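Local coordinates for AgaA (Rhizobium radiobacter, PDB 6HLX), which binds the opine agropinic acid as the periplasmic substrate-binding protein of an ABC transporter that imports it into the bacterium, at residues Pro239-Gln244 / Met450-Asn455; Thr273-Leu278 / Gln336-Ala341. All coordinates share one frame; numbering follows the deposited sequence. Where two conformers were deposited one is given.

Contact 1: residues Pro239-Gln244 / Met450-Asn455; sequences PFMGLQ and MWREQN. With G9Z (agropinic acid), chain E.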
loop_
_atom_site.group_PDB
_atom_site.type_symbol
_atom_site.label_atom_id
_atom_site.label_comp_id
_atom_site.label_asym_id
_atom_site.label_seq_id
_atom_site.Cartn_x
_atom_site.Cartn_y
_atom_site.Cartn_z
ATOM N N PRO A 239 -3.428 -4.387 7.917
ATOM C CA PRO A 239 -2.015 -4.636 7.578
ATOM C C PRO A 239 -1.339 -5.685 8.428
ATOM O O PRO A 239 -1.807 -6.036 9.511
ATOM C CB PRO A 239 -1.333 -3.261 7.758
ATOM C CG PRO A 239 -2.485 -2.240 7.977
ATOM C CD PRO A 239 -3.579 -3.082 8.607
ATOM N N PHE A 240 -0.205 -6.162 7.925
ATOM C CA PHE A 240 0.628 -7.119 8.650
ATOM C C PHE A 240 2.043 -6.520 8.804
ATOM O O PHE A 240 2.434 -5.605 8.050
ATOM C CB PHE A 240 0.691 -8.484 7.918
ATOM C CG PHE A 240 0.929 -8.388 6.423
ATOM C CD1 PHE A 240 2.193 -8.077 5.916
ATOM C CD2 PHE A 240 -0.103 -8.621 5.522
ATOM C CE1 PHE A 240 2.403 -7.960 4.532
ATOM C CE2 PHE A 240 0.116 -8.526 4.136
ATOM C CZ PHE A 240 1.365 -8.185 3.650
ATOM N N MET A 241 2.799 -7.053 9.762
ATOM C CA MET A 241 4.215 -6.737 9.995
ATOM C C MET A 241 5.014 -7.980 9.646
ATOM O O MET A 241 4.634 -9.088 10.024
ATOM C CB MET A 241 4.513 -6.354 11.464
ATOM C CG MET A 241 3.815 -5.071 11.921
ATOM S SD MET A 241 4.242 -3.617 10.955
ATOM C CE MET A 241 5.953 -3.440 11.368
ATOM N N GLY A 242 6.151 -7.794 8.994
ATOM C CA GLY A 242 7.005 -8.921 8.621
ATOM C C GLY A 242 8.341 -8.445 8.102
ATOM O O GLY A 242 8.812 -7.374 8.496
ATOM N N LEU A 243 8.975 -9.250 7.234
ATOM C CA LEU A 243 10.270 -8.881 6.671
ATOM C C LEU A 243 10.317 -9.177 5.186
ATOM O O LEU A 243 9.824 -10.222 4.750
ATOM C CB LEU A 243 11.394 -9.703 7.354
ATOM C CG LEU A 243 11.709 -9.383 8.826
ATOM C CD1 LEU A 243 12.549 -10.491 9.440
ATOM C CD2 LEU A 243 12.476 -8.034 8.951
ATOM N N GLN A 244 10.992 -8.296 4.451
ATOM C CA GLN A 244 11.357 -8.452 3.040
ATOM C C GLN A 244 12.865 -8.630 3.062
ATOM O O GLN A 244 13.557 -7.921 3.807
ATOM C CB GLN A 244 11.000 -7.197 2.221
ATOM C CG GLN A 244 9.511 -7.067 1.997
ATOM C CD GLN A 244 9.120 -5.662 1.664
ATOM O OE1 GLN A 244 8.565 -4.967 2.514
ATOM N NE2 GLN A 244 9.427 -5.198 0.444
ATOM N N MET A 450 2.797 -10.601 12.415
ATOM C CA MET A 450 1.556 -10.240 13.095
ATOM C C MET A 450 0.621 -9.415 12.236
ATOM O O MET A 450 1.080 -8.752 11.295
ATOM C CB MET A 450 1.884 -9.422 14.367
ATOM C CG MET A 450 2.595 -8.109 14.068
ATOM S SD MET A 450 2.782 -7.032 15.482
ATOM C CE MET A 450 1.091 -6.377 15.624
ATOM N N TRP A 451 -0.671 -9.424 12.592
ATOM C CA TRP A 451 -1.690 -8.564 11.977
ATOM C C TRP A 451 -1.736 -7.372 12.935
ATOM O O TRP A 451 -1.754 -7.565 14.171
ATOM C CB TRP A 451 -3.080 -9.212 12.013
ATOM C CG TRP A 451 -3.223 -10.389 11.115
ATOM C CD1 TRP A 451 -3.348 -11.694 11.491
ATOM C CD2 TRP A 451 -3.249 -10.375 9.677
ATOM N NE1 TRP A 451 -3.482 -12.495 10.377
ATOM C CE2 TRP A 451 -3.444 -11.710 9.252
ATOM C CE3 TRP A 451 -3.197 -9.354 8.709
ATOM C CZ2 TRP A 451 -3.517 -12.061 7.901
ATOM C CZ3 TRP A 451 -3.307 -9.698 7.363
ATOM C CH2 TRP A 451 -3.456 -11.040 6.973
ATOM N N ARG A 452 -1.759 -6.156 12.406
ATOM C CA ARG A 452 -1.804 -4.986 13.299
ATOM C C ARG A 452 -3.099 -4.194 13.129
ATOM O O ARG A 452 -3.742 -4.269 12.076
ATOM C CB ARG A 452 -0.594 -4.055 13.056
ATOM C CG ARG A 452 -0.638 -3.323 11.711
ATOM C CD ARG A 452 0.554 -2.392 11.512
ATOM N NE ARG A 452 0.209 -1.257 10.652
ATOM C CZ ARG A 452 0.985 -0.782 9.682
ATOM N NH1 ARG A 452 2.156 -1.353 9.417
ATOM N NH2 ARG A 452 0.611 0.282 8.987
ATOM N N GLU A 453 -3.426 -3.360 14.123
ATOM C CA GLU A 453 -4.548 -2.421 13.984
ATOM C C GLU A 453 -4.025 -1.205 13.198
ATOM O O GLU A 453 -2.859 -0.809 13.349
ATOM C CB GLU A 453 -5.022 -1.931 15.356
ATOM C CG GLU A 453 -5.686 -3.028 16.171
ATOM C CD GLU A 453 -6.426 -2.516 17.388
ATOM O OE1 GLU A 453 -6.948 -3.356 18.155
ATOM O OE2 GLU A 453 -6.484 -1.279 17.581
ATOM N N GLN A 454 -4.887 -0.607 12.378
ATOM C CA GLN A 454 -4.548 0.578 11.586
ATOM C C GLN A 454 -5.721 1.513 11.807
ATOM O O GLN A 454 -6.816 1.281 11.285
ATOM C CB GLN A 454 -4.374 0.208 10.104
ATOM C CG GLN A 454 -4.004 1.421 9.221
ATOM C CD GLN A 454 -2.608 1.959 9.498
ATOM O OE1 GLN A 454 -1.750 1.266 10.039
ATOM N NE2 GLN A 454 -2.352 3.201 9.119
ATOM N N ASN A 455 -5.528 2.513 12.671
ATOM C CA ASN A 455 -6.645 3.342 13.089
ATOM C C ASN A 455 -6.485 4.796 12.693
ATOM O O ASN A 455 -5.361 5.303 12.599
ATOM C CB ASN A 455 -6.773 3.250 14.625
ATOM C CG ASN A 455 -6.952 1.821 15.121
ATOM O OD1 ASN A 455 -7.641 1.018 14.502
ATOM N ND2 ASN A 455 -6.326 1.460 16.217
HETATM O OAM G9Z E . 3.719 4.553 4.281
HETATM C CAB G9Z E . 4.034 3.926 5.302
HETATM C CAC G9Z E . 4.538 4.555 6.459
HETATM C CB G9Z E . 4.782 3.417 7.497
HETATM C CA G9Z E . 4.541 2.126 6.732
HETATM C C G9Z E . 3.627 1.275 7.431
HETATM O O G9Z E . 2.388 1.455 7.273
HETATM N N G9Z E . 4.057 2.583 5.389
HETATM C CAG G9Z E . 3.548 1.653 4.308
HETATM C CAH G9Z E . 4.720 1.022 3.554
HETATM O OAP G9Z E . 5.433 0.222 4.496
HETATM C CAI G9Z E . 4.267 0.155 2.376
HETATM O OAQ G9Z E . 3.209 0.845 1.662
HETATM C CAJ G9Z E . 5.430 -0.088 1.356
HETATM O OAR G9Z E . 4.952 -0.900 0.268
HETATM C CAK G9Z E . 6.739 -0.679 1.933
HETATM O OAT G9Z E . 7.787 -0.575 0.949
HETATM C CAL G9Z E . 6.570 -2.121 2.434
HETATM O OAS G9Z E . 7.785 -2.563 3.080
HETATM O OXT G9Z E . 4.107 0.402 8.204
#
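In the ligand cleft of this periplasmic binding protein, Arg-452 grips the carboxylate of agropinic acid with both terminal nitrogens: NH2 lies 2.7 Å from ligand atom O in a nearly straight bond, and NH1 2.9 Å from OXT. At the far end of the ligand, hydroxyl OAS donates to Gln-244 OE1, whose amide nitrogen NE2 is held by the carbonyls of Thr-402 and Asn-404. A second shell fixes the guanidinium. Gln-454 OE1 lies in its plane and accepts side-on from NE and from NH2, the latter at 2.8 Å; Met-241 SD accepts weakly from NH1 at the edge; and Pro-239 CB sits over one face, 3.8 Å above the plane. Arg-452 CG occupies the crowded position between backbone N and carbonyl carbon (chi1 70°), and the chain runs extended to NE. Behind them, strands 240-245 and 446-451 run antiparallel as neighbours in a mixed sheet. Phe-240 and Trp-451 form a non-hydrogen-bonded pair, Trp-451 CZ3 lying at the edge of the Phe-240 ring, near CD2, while Met-241 and Met-450 lie side by side on the other face. Beyond strand 446-451, Arg-452 N donates almost straight (172°) to Pro-239 O, 2.9 Å away and 26° above that carbonyl's plane.

Contact 2: residues Thr273-Leu278 / Gln336-Ala341; sequences TAFNGL and QNTAIA. With EDO (1,2-ethanediol), chain X.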
loop_
_atom_site.group_PDB
_atom_site.type_symbol
_atom_site.label_atom_id
_atom_site.label_comp_id
_atom_site.label_asym_id
_atom_site.label_seq_id
_atom_site.Cartn_x
_atom_site.Cartn_y
_atom_site.Cartn_z
ATOM N N THR A 273 5.910 -5.068 22.718
ATOM C CA THR A 273 6.871 -3.958 22.820
ATOM C C THR A 273 6.720 -2.889 21.737
ATOM O O THR A 273 7.235 -1.798 21.930
ATOM C CB THR A 273 8.334 -4.451 22.880
ATOM O OG1 THR A 273 8.731 -4.929 21.596
ATOM C CG2 THR A 273 8.583 -5.511 23.974
ATOM N N ALA A 274 6.067 -3.201 20.605
ATOM C CA ALA A 274 5.904 -2.239 19.509
ATOM C C ALA A 274 4.466 -1.784 19.315
ATOM O O ALA A 274 4.243 -0.753 18.677
ATOM C CB ALA A 274 6.427 -2.844 18.211
ATOM N N PHE A 275 3.487 -2.596 19.761
ATOM C CA PHE A 275 2.069 -2.301 19.522
ATOM C C PHE A 275 1.195 -2.284 20.788
ATOM O O PHE A 275 -0.035 -2.429 20.692
ATOM C CB PHE A 275 1.498 -3.279 18.478
ATOM C CG PHE A 275 2.150 -3.146 17.124
ATOM C CD1 PHE A 275 3.294 -3.877 16.811
ATOM C CD2 PHE A 275 1.645 -2.263 16.173
ATOM C CE1 PHE A 275 3.908 -3.737 15.558
ATOM C CE2 PHE A 275 2.239 -2.152 14.913
ATOM C CZ PHE A 275 3.372 -2.883 14.621
ATOM N N ASN A 276 1.823 -2.093 21.967
ATOM C CA ASN A 276 1.091 -1.979 23.241
ATOM C C ASN A 276 0.143 -3.173 23.516
ATOM O O ASN A 276 -0.933 -3.012 24.104
ATOM C CB ASN A 276 0.322 -0.623 23.264
ATOM C CG ASN A 276 -0.234 -0.228 24.611
ATOM O OD1 ASN A 276 -1.396 0.202 24.732
ATOM N ND2 ASN A 276 0.573 -0.394 25.649
ATOM N N GLY A 277 0.544 -4.360 23.069
ATOM C CA GLY A 277 -0.263 -5.558 23.268
ATOM C C GLY A 277 -1.408 -5.724 22.282
ATOM O O GLY A 277 -2.179 -6.677 22.407
ATOM N N LEU A 278 -1.509 -4.835 21.266
ATOM C CA LEU A 278 -2.579 -4.904 20.255
ATOM C C LEU A 278 -2.106 -5.583 18.972
ATOM O O LEU A 278 -1.136 -5.149 18.377
ATOM C CB LEU A 278 -3.124 -3.504 19.924
ATOM C CG LEU A 278 -3.704 -2.678 21.077
ATOM C CD1 LEU A 278 -4.060 -1.280 20.597
ATOM C CD2 LEU A 278 -4.928 -3.351 21.696
ATOM N N GLN A 336 10.367 1.280 14.383
ATOM C CA GLN A 336 11.603 1.258 15.175
ATOM C C GLN A 336 11.561 0.149 16.235
ATOM O O GLN A 336 12.524 -0.608 16.366
ATOM C CB GLN A 336 11.834 2.610 15.851
ATOM C CG GLN A 336 12.979 2.541 16.875
ATOM C CD GLN A 336 13.372 3.907 17.331
ATOM O OE1 GLN A 336 13.688 4.761 16.527
ATOM N NE2 GLN A 336 13.366 4.131 18.628
ATOM N N ASN A 337 10.453 0.044 16.988
ATOM C CA ASN A 337 10.359 -0.960 18.061
ATOM C C ASN A 337 10.275 -2.378 17.520
ATOM O O ASN A 337 10.837 -3.300 18.140
ATOM C CB ASN A 337 9.221 -0.624 19.024
ATOM C CG ASN A 337 9.560 0.581 19.862
ATOM O OD1 ASN A 337 10.702 0.760 20.306
ATOM N ND2 ASN A 337 8.588 1.435 20.083
ATOM N N THR A 338 9.652 -2.558 16.326
ATOM C CA THR A 338 9.644 -3.894 15.700
ATOM C C THR A 338 11.095 -4.242 15.358
ATOM O O THR A 338 11.533 -5.373 15.597
ATOM C CB THR A 338 8.739 -3.916 14.448
ATOM O OG1 THR A 338 7.372 -3.762 14.867
ATOM C CG2 THR A 338 8.900 -5.229 13.618
ATOM N N ALA A 339 11.841 -3.273 14.796
ATOM C CA ALA A 339 13.253 -3.499 14.429
ATOM C C ALA A 339 14.118 -3.861 15.642
ATOM O O ALA A 339 14.932 -4.795 15.564
ATOM C CB ALA A 339 13.822 -2.283 13.704
ATOM N N ILE A 340 13.918 -3.150 16.773
ATOM C CA ILE A 340 14.643 -3.411 18.027
ATOM C C ILE A 340 14.344 -4.836 18.528
ATOM O O ILE A 340 15.273 -5.571 18.884
ATOM C CB ILE A 340 14.320 -2.330 19.093
ATOM C CG1 ILE A 340 14.974 -0.980 18.702
ATOM C CG2 ILE A 340 14.739 -2.783 20.513
ATOM C CD1 ILE A 340 14.449 0.256 19.491
ATOM N N ALA A 341 13.062 -5.238 18.495
ATOM C CA ALA A 341 12.666 -6.590 18.919
ATOM C C ALA A 341 13.316 -7.652 18.027
ATOM O O ALA A 341 13.866 -8.628 18.549
ATOM C CB ALA A 341 11.149 -6.725 18.896
HETATM C C1 EDO X . 4.651 0.079 22.396
HETATM O O1 EDO X . 4.350 -1.179 22.961
HETATM C C2 EDO X . 3.614 1.117 22.840
HETATM O O2 EDO X . 4.092 2.388 22.453
HETATM O O HOH W 1 10.982 -3.630 20.904
HETATM O O HOH W 2 5.901 1.533 19.147
#
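Two waters carry the polar part of this contact, which has no direct hydrogen bond between its segments. One donates to Thr-273 OG1 at 2.7 Å and to the main-chain O of Asn-337; the other donates to Ala-274 O and accepts from Asn-337 ND2, 2.8 Å away. Thr-273 OG1 also bonds to Ala-269 O, one turn back. Asn-276 N donates to O1 of a 1,2-ethanediol molecule, probably from the crystallisation liquor. Phe-275 leaves helix 267-274 and starts a type I' turn, closed by Leu-278 N bonding to Phe-275 O, with Asn-276 and Gly-277 at its positive-phi corners. The contact thus sets the C-terminal end of that helix against the flank of helix 333-347; the CA atoms of Ala-274 and Asn-337 are 4.9 Å apart, a close approach consistent with the small side chain of Ala-274. The van der Waals part is small: Ala-274 CB meets Asn-337 CB at 3.7 Å and lies 3.6 Å from the hydroxyl oxygen Thr-338 OG1, and Ala-341 CB approaches the hydroxyl of Thr-273. With CG anti to its carbonyl carbon (chi1 -63°), the Phe-275 ring crosses Thr-338 obliquely, CE1 3.5 Å from OG1. That hydroxyl has its hydrogen bond within its own helix, to Phe-334 O.

Contact 1 is buried, with its centre about 12 Å from that of the chain; contact 2 lies farther out, about 21 Å away, and is partly solvent-exposed. Contact 1 pairs strands of a mixed sheet by direct backbone bonds and adds a charged ligand site, whereas contact 2 sets the end of one helix and the turn after it against another helix, through small side chains, the Phe-275 ring and two bridging waters. The methionines of contact 1 connect them: Met-450 SD lies 3.5 Å from Phe-275 CD1, and Met-241 CE 3.8 Å from Thr-338 OG1. Helix 333-347 serves both, since its Phe-334 touches Arg-452 and meets the Phe-275 ring, and its Gln-335 bonds to agropinic acid.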